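Local coordinates for conserved protein (Methanothermobacter thermautotrophicus, PDB 1I36) that is of unknown function but binds NADP and resembles 3-hydroxyacid dehydrogenases in structure, at residues A[68-76]-A[94-102]; A[216-227]-A[239-250]. The protein carries 1 engineered substitution. All coordinates share one frame; numbering follows the deposited sequence.

Contact 1: A[68-76]-A[94-102]. With NAP (NADP nicotinamide-adenine-dinucleotide phosphate), chain C.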
loop_
_atom_site.group_PDB
_atom_site.type_symbol
_atom_site.label_atom_id
_atom_site.label_comp_id
_atom_site.label_asym_id
_atom_site.label_seq_id
_atom_site.Cartn_x
_atom_site.Cartn_y
_atom_site.Cartn_z
ATOM N N VAL A 68 26.733 -15.920 -10.770
ATOM C CA VAL A 68 27.931 -16.679 -10.371
ATOM C C VAL A 68 27.739 -17.418 -9.022
ATOM O O VAL A 68 28.543 -18.260 -8.665
ATOM C CB VAL A 68 29.145 -15.651 -10.222
ATOM C CG1 VAL A 68 30.314 -16.242 -9.478
ATOM C CG2 VAL A 68 29.588 -15.175 -11.608
ATOM N N ALA A 69 26.659 -17.110 -8.307
ATOM C CA ALA A 69 26.394 -17.668 -6.979
ATOM C C ALA A 69 26.395 -19.197 -6.871
ATOM O O ALA A 69 27.010 -19.755 -5.958
ATOM C CB ALA A 69 25.059 -17.089 -6.433
ATOM N N LEU A 70 25.733 -19.887 -7.790
ATOM C CA LEU A 70 25.716 -21.357 -7.707
ATOM C C LEU A 70 27.086 -21.944 -7.976
ATOM O O LEU A 70 27.506 -22.866 -7.282
ATOM C CB LEU A 70 24.710 -21.987 -8.663
ATOM C CG LEU A 70 23.257 -21.952 -8.240
ATOM C CD1 LEU A 70 22.412 -22.631 -9.359
ATOM C CD2 LEU A 70 23.072 -22.640 -6.874
ATOM N N GLY A 71 27.779 -21.413 -8.989
ATOM C CA GLY A 71 29.114 -21.909 -9.288
ATOM C C GLY A 71 30.081 -21.704 -8.130
ATOM O O GLY A 71 30.934 -22.560 -7.868
ATOM N N ALA A 72 29.984 -20.549 -7.464
ATOM C CA ALA A 72 30.838 -20.253 -6.325
ATOM C C ALA A 72 30.552 -21.258 -5.209
ATOM O O ALA A 72 31.469 -21.725 -4.564
ATOM C CB ALA A 72 30.578 -18.827 -5.823
ATOM N N ALA A 73 29.275 -21.560 -4.958
ATOM C CA ALA A 73 28.935 -22.514 -3.904
ATOM C C ALA A 73 29.436 -23.932 -4.236
ATOM O O ALA A 73 29.847 -24.677 -3.341
ATOM C CB ALA A 73 27.408 -22.532 -3.682
ATOM N N ARG A 74 29.278 -24.344 -5.499
ATOM C CA ARG A 74 29.752 -25.663 -5.915
ATOM C C ARG A 74 31.246 -25.760 -5.581
ATOM O O ARG A 74 31.670 -26.703 -4.923
ATOM C CB ARG A 74 29.523 -25.867 -7.437
ATOM C CG ARG A 74 30.256 -27.115 -8.029
ATOM C CD ARG A 74 29.650 -28.402 -7.543
ATOM N NE ARG A 74 28.394 -28.698 -8.221
ATOM C CZ ARG A 74 27.688 -29.809 -8.051
ATOM N NH1 ARG A 74 28.098 -30.750 -7.216
ATOM N NH2 ARG A 74 26.578 -29.988 -8.738
ATOM N N ARG A 75 32.034 -24.750 -5.957
ATOM C CA ARG A 75 33.472 -24.773 -5.674
ATOM C C ARG A 75 33.811 -24.731 -4.187
ATOM O O ARG A 75 34.670 -25.474 -3.716
ATOM C CB ARG A 75 34.192 -23.610 -6.354
ATOM C CG ARG A 75 34.323 -23.772 -7.855
ATOM C CD ARG A 75 35.160 -22.656 -8.459
ATOM N NE ARG A 75 34.439 -21.391 -8.443
ATOM C CZ ARG A 75 33.541 -21.015 -9.355
ATOM N NH1 ARG A 75 33.249 -21.805 -10.374
ATOM N NH2 ARG A 75 32.897 -19.858 -9.216
ATOM N N ALA A 76 33.151 -23.839 -3.456
ATOM C CA ALA A 76 33.413 -23.716 -2.027
ATOM C C ALA A 76 32.914 -24.937 -1.238
ATOM O O ALA A 76 33.576 -25.407 -0.301
ATOM C CB ALA A 76 32.765 -22.435 -1.515
ATOM N N THR A 94 16.947 -20.697 -5.469
ATOM C CA THR A 94 18.374 -20.751 -5.839
ATOM C C THR A 94 19.233 -20.842 -4.564
ATOM O O THR A 94 20.257 -21.568 -4.526
ATOM C CB THR A 94 18.762 -19.528 -6.723
ATOM O OG1 THR A 94 17.818 -19.427 -7.780
ATOM C CG2 THR A 94 20.148 -19.726 -7.387
ATOM N N VAL A 95 18.809 -20.130 -3.508
ATOM C CA VAL A 95 19.497 -20.152 -2.218
ATOM C C VAL A 95 19.452 -21.594 -1.635
ATOM O O VAL A 95 20.474 -22.127 -1.168
ATOM C CB VAL A 95 18.796 -19.171 -1.195
ATOM C CG1 VAL A 95 19.475 -19.227 0.170
ATOM C CG2 VAL A 95 18.904 -17.703 -1.710
ATOM N N ARG A 96 18.287 -22.223 -1.710
ATOM C CA ARG A 96 18.110 -23.581 -1.185
ATOM C C ARG A 96 19.044 -24.549 -1.937
ATOM O O ARG A 96 19.620 -25.450 -1.335
ATOM C CB ARG A 96 16.648 -24.038 -1.301
ATOM C CG ARG A 96 15.649 -23.232 -0.428
ATOM C CD ARG A 96 14.207 -23.808 -0.465
ATOM N NE ARG A 96 13.294 -22.849 0.154
ATOM C CZ ARG A 96 12.548 -21.975 -0.519
ATOM N NH1 ARG A 96 12.561 -21.965 -1.840
ATOM N NH2 ARG A 96 11.933 -20.992 0.127
ATOM N N MET A 97 19.216 -24.346 -3.246
ATOM C CA MET A 97 20.109 -25.188 -4.047
ATOM C C MET A 97 21.556 -24.892 -3.698
ATOM O O MET A 97 22.388 -25.807 -3.624
ATOM C CB MET A 97 19.824 -24.989 -5.548
ATOM C CG MET A 97 18.436 -25.509 -5.915
ATOM S SD MET A 97 18.153 -27.290 -5.440
ATOM C CE MET A 97 17.295 -27.123 -4.047
ATOM N N ALA A 98 21.889 -23.618 -3.494
ATOM C CA ALA A 98 23.250 -23.271 -3.098
ATOM C C ALA A 98 23.550 -23.932 -1.748
ATOM O O ALA A 98 24.658 -24.422 -1.521
ATOM C CB ALA A 98 23.431 -21.761 -3.004
ATOM N N SER A 99 22.558 -23.965 -0.866
ATOM C CA SER A 99 22.697 -24.644 0.425
ATOM C C SER A 99 23.059 -26.134 0.236
ATOM O O SER A 99 23.920 -26.662 0.944
ATOM C CB SER A 99 21.385 -24.601 1.202
ATOM O OG SER A 99 21.640 -25.018 2.534
ATOM N N SER A 100 22.398 -26.808 -0.696
ATOM C CA SER A 100 22.685 -28.226 -0.921
ATOM C C SER A 100 24.110 -28.484 -1.409
ATOM O O SER A 100 24.628 -29.593 -1.257
ATOM C CB SER A 100 21.658 -28.847 -1.860
ATOM O OG SER A 100 21.817 -28.345 -3.177
ATOM N N LEU A 101 24.753 -27.459 -1.969
ATOM C CA LEU A 101 26.138 -27.527 -2.472
ATOM C C LEU A 101 27.198 -27.415 -1.369
ATOM O O LEU A 101 28.363 -27.761 -1.573
ATOM C CB LEU A 101 26.354 -26.427 -3.527
ATOM C CG LEU A 101 25.564 -26.747 -4.800
ATOM C CD1 LEU A 101 25.679 -25.571 -5.826
ATOM C CD2 LEU A 101 26.102 -28.056 -5.421
ATOM N N ILE A 102 26.832 -26.858 -0.228
ATOM C CA ILE A 102 27.771 -26.747 0.912
ATOM C C ILE A 102 27.521 -28.075 1.694
ATOM O O ILE A 102 26.754 -28.138 2.643
ATOM C CB ILE A 102 27.432 -25.493 1.781
ATOM C CG1 ILE A 102 27.515 -24.222 0.897
ATOM C CG2 ILE A 102 28.355 -25.417 3.045
ATOM C CD1 ILE A 102 28.800 -24.082 0.049
HETATM P PA NAP C . 30.311 -5.986 -7.433
HETATM O O1A NAP C . 29.451 -6.538 -8.464
HETATM O O2A NAP C . 30.292 -4.808 -6.590
HETATM O O5B NAP C . 31.217 -7.190 -6.713
HETATM C C5B NAP C . 31.193 -8.712 -6.984
HETATM C C4B NAP C . 32.631 -8.906 -7.108
HETATM O O4B NAP C . 32.555 -10.513 -7.287
HETATM C C3B NAP C . 33.327 -8.947 -8.131
HETATM O O3B NAP C . 34.117 -8.128 -7.376
HETATM C C2B NAP C . 34.142 -9.839 -8.982
HETATM O O2B NAP C . 35.362 -9.925 -9.282
HETATM C C1B NAP C . 33.639 -10.902 -8.208
HETATM N N9A NAP C . 33.283 -12.070 -9.039
HETATM C C8A NAP C . 32.581 -12.324 -10.221
HETATM N N7A NAP C . 32.637 -13.594 -10.557
HETATM C C5A NAP C . 33.388 -14.211 -9.575
HETATM C C6A NAP C . 33.809 -15.565 -9.368
HETATM N N6A NAP C . 33.488 -16.543 -10.218
HETATM N N1A NAP C . 34.576 -15.847 -8.246
HETATM C C2A NAP C . 34.921 -14.860 -7.370
HETATM N N3A NAP C . 34.567 -13.566 -7.505
HETATM C C4A NAP C . 33.786 -13.307 -8.637
HETATM O O3 NAP C . 28.954 -6.494 -6.606
HETATM P PN NAP C . 28.255 -6.100 -5.107
HETATM O O1N NAP C . 27.499 -4.811 -5.258
HETATM O O2N NAP C . 29.399 -6.150 -4.190
HETATM O O5D NAP C . 27.245 -7.217 -4.620
HETATM C C5D NAP C . 27.684 -8.571 -4.344
HETATM C C4D NAP C . 26.453 -9.437 -4.146
HETATM O O4D NAP C . 25.508 -8.992 -3.127
HETATM C C3D NAP C . 25.577 -9.608 -5.413
HETATM O O3D NAP C . 25.033 -10.950 -5.623
HETATM C C2D NAP C . 24.476 -8.612 -5.273
HETATM O O2D NAP C . 23.323 -8.948 -5.988
HETATM C C1D NAP C . 24.287 -8.567 -3.740
HETATM N N1N NAP C . 23.738 -7.298 -3.233
HETATM C C2N NAP C . 24.427 -6.096 -3.445
HETATM C C3N NAP C . 23.811 -4.920 -2.899
HETATM C C7N NAP C . 24.419 -3.606 -3.040
HETATM O O7N NAP C . 23.876 -2.597 -2.553
HETATM N N7N NAP C . 25.594 -3.428 -3.697
HETATM C C4N NAP C . 22.589 -5.035 -2.200
HETATM C C5N NAP C . 21.943 -6.209 -2.013
HETATM C C6N NAP C . 22.518 -7.342 -2.526
HETATM P P2B NAP C . 35.720 -9.152 -10.710
HETATM O O1X NAP C . 35.655 -7.664 -10.515
HETATM O O2X NAP C . 37.053 -9.652 -10.912
HETATM O O3X NAP C . 34.700 -9.559 -11.654
HETATM O O HOH W 1 30.054 -28.491 -3.663
#
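Arg74 O and Leu101 O share one water. Water 1 donates to Arg74 O at 2.7 Å and to Leu101 O at 2.8 Å, so it bridges the backbones near the C-terminal ends of both segments. The helices run nearly parallel, 17° apart, on the same side of the Rossmann sheet. Strand 83-86 lies between them in sequence, and its Tyr84 packs under Ala73 and Ile102. Near the other end Leu70 is a knob in a hole made by Thr94, Met97, Ala98 and Leu101. Its CD2 branch goes in, 3.7 Å from Ala98 N. Further along, Ala73 CB packs against Leu101 CB at 4.0 Å. Leu101 uses both branches. CD1 lies against Leu70 O at 3.6 Å. CD2 sits under the centre of one face of the Arg74 guanidinium, 3.5 Å from Arg74 CZ. The Arg74 chain folds back to reach it, with bends at chi2 (70°) and chi3 (76°). Val68 and Arg75 are turned to the cofactor instead: Val68 CG1 is 3.3 Å from the adenine N6A of NADP, and Arg75 NH2 is 3.5 Å from the same atom. The helix pair is therefore joined by apolar contacts and one water. Val68 and Arg75 lie against the adenine, Arg75 NH2 by proximity alone, since it and N6A are both N-H donors.

Contact 2: A[216-227]-A[239-250]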
loop_
_atom_site.group_PDB
_atom_site.type_symbol
_atom_site.label_atom_id
_atom_site.label_comp_id
_atom_site.label_asym_id
_atom_site.label_seq_id
_atom_site.Cartn_x
_atom_site.Cartn_y
_atom_site.Cartn_z
ATOM N N ALA A 216 12.987 4.171 -12.604
ATOM C CA ALA A 216 11.991 3.330 -13.263
ATOM C C ALA A 216 12.550 2.132 -14.032
ATOM O O ALA A 216 11.962 1.041 -14.018
ATOM C CB ALA A 216 11.124 4.170 -14.173
ATOM N N ARG A 217 13.675 2.336 -14.707
ATOM C CA ARG A 217 14.283 1.262 -15.484
ATOM C C ARG A 217 14.737 0.112 -14.588
ATOM O O ARG A 217 14.451 -1.055 -14.876
ATOM C CB ARG A 217 15.450 1.796 -16.309
ATOM C CG ARG A 217 16.123 0.741 -17.186
ATOM C CD ARG A 217 16.933 1.374 -18.315
ATOM N NE ARG A 217 16.077 1.894 -19.384
ATOM C CZ ARG A 217 15.584 3.131 -19.430
ATOM N NH1 ARG A 217 15.862 4.001 -18.463
ATOM N NH2 ARG A 217 14.781 3.483 -20.429
ATOM N N ARG A 218 15.427 0.450 -13.502
ATOM C CA ARG A 218 15.902 -0.548 -12.551
ATOM C C ARG A 218 14.713 -1.219 -11.854
ATOM O O ARG A 218 14.712 -2.434 -11.666
ATOM C CB ARG A 218 16.851 0.079 -11.522
ATOM C CG ARG A 218 17.379 -0.904 -10.444
ATOM C CD ARG A 218 18.203 -2.074 -11.038
ATOM N NE ARG A 218 18.430 -3.162 -10.067
ATOM C CZ ARG A 218 18.272 -4.462 -10.334
ATOM N NH1 ARG A 218 17.890 -4.861 -11.543
ATOM N NH2 ARG A 218 18.468 -5.371 -9.381
ATOM N N ARG A 219 13.695 -0.426 -11.507
ATOM C CA ARG A 219 12.501 -0.943 -10.848
ATOM C C ARG A 219 11.786 -1.982 -11.703
ATOM O O ARG A 219 11.223 -2.947 -11.183
ATOM C CB ARG A 219 11.513 0.192 -10.530
ATOM C CG ARG A 219 11.948 1.136 -9.421
ATOM C CD ARG A 219 12.004 0.448 -8.058
ATOM N NE ARG A 219 11.922 1.439 -6.996
ATOM C CZ ARG A 219 12.935 2.187 -6.577
ATOM N NH1 ARG A 219 14.142 2.046 -7.119
ATOM N NH2 ARG A 219 12.718 3.141 -5.676
ATOM N N TYR A 220 11.771 -1.751 -13.010
ATOM C CA TYR A 220 11.123 -2.660 -13.942
ATOM C C TYR A 220 11.830 -4.018 -13.947
ATOM O O TYR A 220 11.167 -5.067 -13.902
ATOM C CB TYR A 220 11.118 -2.070 -15.346
ATOM C CG TYR A 220 10.537 -3.000 -16.361
ATOM C CD1 TYR A 220 9.163 -3.195 -16.436
ATOM C CD2 TYR A 220 11.357 -3.692 -17.254
ATOM C CE1 TYR A 220 8.606 -4.047 -17.370
ATOM C CE2 TYR A 220 10.810 -4.556 -18.203
ATOM C CZ TYR A 220 9.431 -4.726 -18.254
ATOM O OH TYR A 220 8.866 -5.570 -19.186
ATOM N N GLU A 221 13.164 -3.978 -13.988
ATOM C CA GLU A 221 13.998 -5.183 -13.979
ATOM C C GLU A 221 13.794 -5.885 -12.632
ATOM O O GLU A 221 13.668 -7.100 -12.570
ATOM C CB GLU A 221 15.492 -4.839 -14.119
ATOM C CG GLU A 221 15.937 -4.078 -15.388
ATOM C CD GLU A 221 15.567 -4.766 -16.683
ATOM O OE1 GLU A 221 15.760 -6.000 -16.803
ATOM O OE2 GLU A 221 15.081 -4.055 -17.597
ATOM N N GLU A 222 13.789 -5.103 -11.558
ATOM C CA GLU A 222 13.600 -5.635 -10.219
ATOM C C GLU A 222 12.259 -6.334 -10.069
ATOM O O GLU A 222 12.176 -7.367 -9.404
ATOM C CB GLU A 222 13.727 -4.543 -9.172
ATOM C CG GLU A 222 15.148 -4.123 -8.827
ATOM C CD GLU A 222 15.185 -2.905 -7.896
ATOM O OE1 GLU A 222 14.251 -2.081 -7.956
ATOM O OE2 GLU A 222 16.138 -2.753 -7.112
ATOM N N MET A 223 11.216 -5.797 -10.704
ATOM C CA MET A 223 9.891 -6.410 -10.621
ATOM C C MET A 223 9.814 -7.719 -11.386
ATOM O O MET A 223 9.072 -8.605 -10.992
ATOM C CB MET A 223 8.784 -5.471 -11.103
ATOM C CG MET A 223 8.227 -4.564 -10.026
ATOM S SD MET A 223 7.577 -5.413 -8.559
ATOM C CE MET A 223 6.640 -6.583 -9.228
ATOM N N LYS A 224 10.565 -7.844 -12.484
ATOM C CA LYS A 224 10.572 -9.099 -13.238
ATOM C C LYS A 224 11.122 -10.185 -12.317
ATOM O O LYS A 224 10.594 -11.290 -12.281
ATOM C CB LYS A 224 11.431 -8.990 -14.503
ATOM C CG LYS A 224 10.909 -7.948 -15.508
ATOM C CD LYS A 224 11.500 -8.094 -16.920
ATOM C CE LYS A 224 13.021 -7.937 -16.941
ATOM N NZ LYS A 224 13.580 -7.888 -18.339
ATOM N N GLU A 225 12.138 -9.845 -11.522
ATOM C CA GLU A 225 12.734 -10.805 -10.583
ATOM C C GLU A 225 11.738 -11.148 -9.495
ATOM O O GLU A 225 11.615 -12.305 -9.113
ATOM C CB GLU A 225 13.992 -10.232 -9.919
ATOM C CG GLU A 225 15.084 -9.843 -10.882
ATOM C CD GLU A 225 16.267 -9.116 -10.211
ATOM O OE1 GLU A 225 16.214 -8.793 -8.990
ATOM O OE2 GLU A 225 17.259 -8.866 -10.933
ATOM N N VAL A 226 11.081 -10.128 -8.935
ATOM C CA VAL A 226 10.080 -10.352 -7.894
ATOM C C VAL A 226 9.005 -11.298 -8.415
ATOM O O VAL A 226 8.567 -12.197 -7.709
ATOM C CB VAL A 226 9.400 -9.013 -7.427
ATOM C CG1 VAL A 226 8.067 -9.293 -6.723
ATOM C CG2 VAL A 226 10.325 -8.251 -6.506
ATOM N N GLN A 227 8.559 -11.069 -9.642
ATOM C CA GLN A 227 7.543 -11.911 -10.225
ATOM C C GLN A 227 8.048 -13.364 -10.253
ATOM O O GLN A 227 7.336 -14.275 -9.845
ATOM C CB GLN A 227 7.231 -11.405 -11.642
ATOM C CG GLN A 227 6.533 -12.399 -12.589
ATOM C CD GLN A 227 5.150 -12.820 -12.136
ATOM O OE1 GLN A 227 4.319 -11.987 -11.803
ATOM N NE2 GLN A 227 4.889 -14.129 -12.156
ATOM N N PRO A 239 1.930 -8.740 -9.733
ATOM C CA PRO A 239 3.114 -8.277 -10.477
ATOM C C PRO A 239 2.887 -7.942 -11.973
ATOM O O PRO A 239 3.565 -7.074 -12.514
ATOM C CB PRO A 239 4.100 -9.440 -10.309
ATOM C CG PRO A 239 3.697 -10.047 -8.981
ATOM C CD PRO A 239 2.192 -10.049 -9.092
ATOM N N THR A 240 1.960 -8.638 -12.631
ATOM C CA THR A 240 1.655 -8.381 -14.051
ATOM C C THR A 240 1.252 -6.908 -14.268
ATOM O O THR A 240 1.775 -6.232 -15.148
ATOM C CB THR A 240 0.482 -9.259 -14.547
ATOM O OG1 THR A 240 0.874 -10.635 -14.536
ATOM C CG2 THR A 240 0.083 -8.889 -15.956
ATOM N N CYS A 241 0.308 -6.423 -13.467
ATOM C CA CYS A 241 -0.147 -5.036 -13.590
ATOM C C CYS A 241 0.920 -4.070 -13.110
ATOM O O CYS A 241 1.178 -3.047 -13.756
ATOM C CB CYS A 241 -1.451 -4.840 -12.815
ATOM S SG CYS A 241 -2.858 -5.809 -13.483
ATOM N N ILE A 242 1.582 -4.407 -11.999
ATOM C CA ILE A 242 2.633 -3.551 -11.456
ATOM C C ILE A 242 3.740 -3.365 -12.495
ATOM O O ILE A 242 4.245 -2.256 -12.674
ATOM C CB ILE A 242 3.208 -4.116 -10.123
ATOM C CG1 ILE A 242 2.149 -4.062 -9.013
ATOM C CG2 ILE A 242 4.424 -3.317 -9.667
ATOM C CD1 ILE A 242 2.519 -4.927 -7.790
ATOM N N ILE A 243 4.100 -4.451 -13.181
ATOM C CA ILE A 243 5.136 -4.418 -14.227
ATOM C C ILE A 243 4.686 -3.477 -15.359
ATOM O O ILE A 243 5.474 -2.681 -15.860
ATOM C CB ILE A 243 5.442 -5.856 -14.773
ATOM C CG1 ILE A 243 6.623 -6.491 -14.022
ATOM C CG2 ILE A 243 5.782 -5.831 -16.257
ATOM C CD1 ILE A 243 6.916 -7.940 -14.476
ATOM N N ARG A 244 3.410 -3.542 -15.726
ATOM C CA ARG A 244 2.888 -2.659 -16.769
ATOM C C ARG A 244 3.057 -1.175 -16.396
ATOM O O ARG A 244 3.389 -0.356 -17.259
ATOM C CB ARG A 244 1.433 -2.981 -17.078
ATOM C CG ARG A 244 1.225 -4.369 -17.670
ATOM C CD ARG A 244 -0.158 -4.514 -18.266
ATOM N NE ARG A 244 -0.333 -3.503 -19.299
ATOM C CZ ARG A 244 -1.494 -2.964 -19.665
ATOM N NH1 ARG A 244 -2.633 -3.348 -19.093
ATOM N NH2 ARG A 244 -1.494 -1.967 -20.548
ATOM N N ILE A 245 2.883 -0.833 -15.111
ATOM C CA ILE A 245 3.054 0.553 -14.662
ATOM C C ILE A 245 4.531 0.952 -14.777
ATOM O O ILE A 245 4.859 2.035 -15.284
ATOM C CB ILE A 245 2.596 0.768 -13.179
ATOM C CG1 ILE A 245 1.074 0.618 -13.037
ATOM C CG2 ILE A 245 3.066 2.118 -12.666
ATOM C CD1 ILE A 245 0.264 1.705 -13.701
ATOM N N PHE A 246 5.428 0.106 -14.278
ATOM C CA PHE A 246 6.846 0.439 -14.357
ATOM C C PHE A 246 7.333 0.503 -15.800
ATOM O O PHE A 246 8.248 1.268 -16.117
ATOM C CB PHE A 246 7.683 -0.490 -13.493
ATOM C CG PHE A 246 7.656 -0.113 -12.041
ATOM C CD1 PHE A 246 7.062 -0.938 -11.101
ATOM C CD2 PHE A 246 8.162 1.122 -11.625
ATOM C CE1 PHE A 246 6.962 -0.546 -9.763
ATOM C CE2 PHE A 246 8.065 1.524 -10.295
ATOM C CZ PHE A 246 7.455 0.675 -9.362
ATOM N N ASP A 247 6.657 -0.239 -16.671
ATOM C CA ASP A 247 6.953 -0.247 -18.097
ATOM C C ASP A 247 6.701 1.198 -18.594
ATOM O O ASP A 247 7.528 1.780 -19.292
ATOM C CB ASP A 247 6.019 -1.250 -18.795
ATOM C CG ASP A 247 6.445 -1.578 -20.218
ATOM O OD1 ASP A 247 7.661 -1.733 -20.463
ATOM O OD2 ASP A 247 5.558 -1.707 -21.094
ATOM N N LYS A 248 5.600 1.797 -18.145
ATOM C CA LYS A 248 5.253 3.167 -18.512
ATOM C C LYS A 248 6.222 4.193 -17.932
ATOM O O LYS A 248 6.666 5.096 -18.633
ATOM C CB LYS A 248 3.859 3.525 -18.009
ATOM C CG LYS A 248 2.725 2.800 -18.662
ATOM C CD LYS A 248 1.416 3.313 -18.085
ATOM C CE LYS A 248 0.248 2.730 -18.819
ATOM N NZ LYS A 248 -1.016 3.308 -18.322
ATOM N N LEU A 249 6.508 4.076 -16.640
ATOM C CA LEU A 249 7.402 5.005 -15.948
ATOM C C LEU A 249 8.781 5.260 -16.579
ATOM O O LEU A 249 9.438 6.250 -16.242
ATOM C CB LEU A 249 7.578 4.585 -14.482
ATOM C CG LEU A 249 6.374 4.642 -13.536
ATOM C CD1 LEU A 249 6.803 4.285 -12.121
ATOM C CD2 LEU A 249 5.787 6.020 -13.545
ATOM N N LYS A 250 9.222 4.374 -17.473
ATOM C CA LYS A 250 10.526 4.517 -18.124
ATOM C C LYS A 250 10.590 5.705 -19.090
ATOM O O LYS A 250 10.016 5.669 -20.180
ATOM C CB LYS A 250 10.902 3.227 -18.856
ATOM C CG LYS A 250 11.261 2.072 -17.938
ATOM C CD LYS A 250 10.517 0.804 -18.329
ATOM C CE LYS A 250 10.993 0.231 -19.649
ATOM N NZ LYS A 250 12.316 -0.442 -19.508
HETATM O O HOH W 2 1.539 -11.647 -11.993
#
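Met223 fits as a knob into a hole made by Pro239, Ile242, Ile243 and Phe246. The motif is an antiparallel helical hairpin, with the two axes 157° apart. It belongs to the helical C-terminal part, of the 6PGD_C clan. The tight part runs along the middle of the hairpin. Bends at chi2 and chi3 curl the methionine, and its SD lies 3.9 Å from Ile242 CG2. Met223 CG is 4.0 Å from Phe246 CD1, with the two side chains crossing at about a right angle. Arg219 CB rests over one face of the Phe246 ring in a CH-pi contact, offset toward the rim and 3.6 Å from CD2. At the Ala216 end, Ala216 CB meets Leu249 CB at 3.6 Å. Tyr220 is part of the close packing too. Its CG is anti to the backbone N (chi1 177°), which lays the ring along the second helix. Its CE1 touches Ile243 CG2 at 3.5 Å, and Ile243 O lies at the ring edge, in plane. Asp247 runs alongside, pointing the same way, its carboxylate 30° from the ring plane. With an alanine in place of Tyr220, the ring would be lost, which would probably open a gap over Ile243 CG2 and leave the Asp247 carboxylate without its neighbour. The solvent side is looser. There the exposed Arg217 meets the poorly ordered Lys250, with like charges close together. On the far helix face Cys241 forms a disulfide with Cys241 of the second subunit. At the closed end of the hairpin, Gln227 OE1 lies 3.0 Å from Pro239 CB. This same OE1 accepts a bond of 2.8 Å from water 2, which in turn accepts one from Thr240 OG1, also 2.8 Å.

Overall arrangement
From the N terminus the chain builds the Rossmann sheet first. Contact 1 closes a loop of 17 residues there, which carries strand 83-86 and Asn88 and Asn89 of the NADP site. The chain then completes the sheet and leaves it along the long helix 154-182. Contact 2 comes later and closes a loop of 11 residues, which holds the end of helix 216-231, the turn and the start of helix 238-249. The two contacts follow in series and neither encloses the other. The centres of contact 1 and contact 2 are about 28 Å apart. A hydrogen bond from Asn89 ND2, in the first loop, to Glu225 OE1 of contact 2 links the helical part to the nucleotide-binding part.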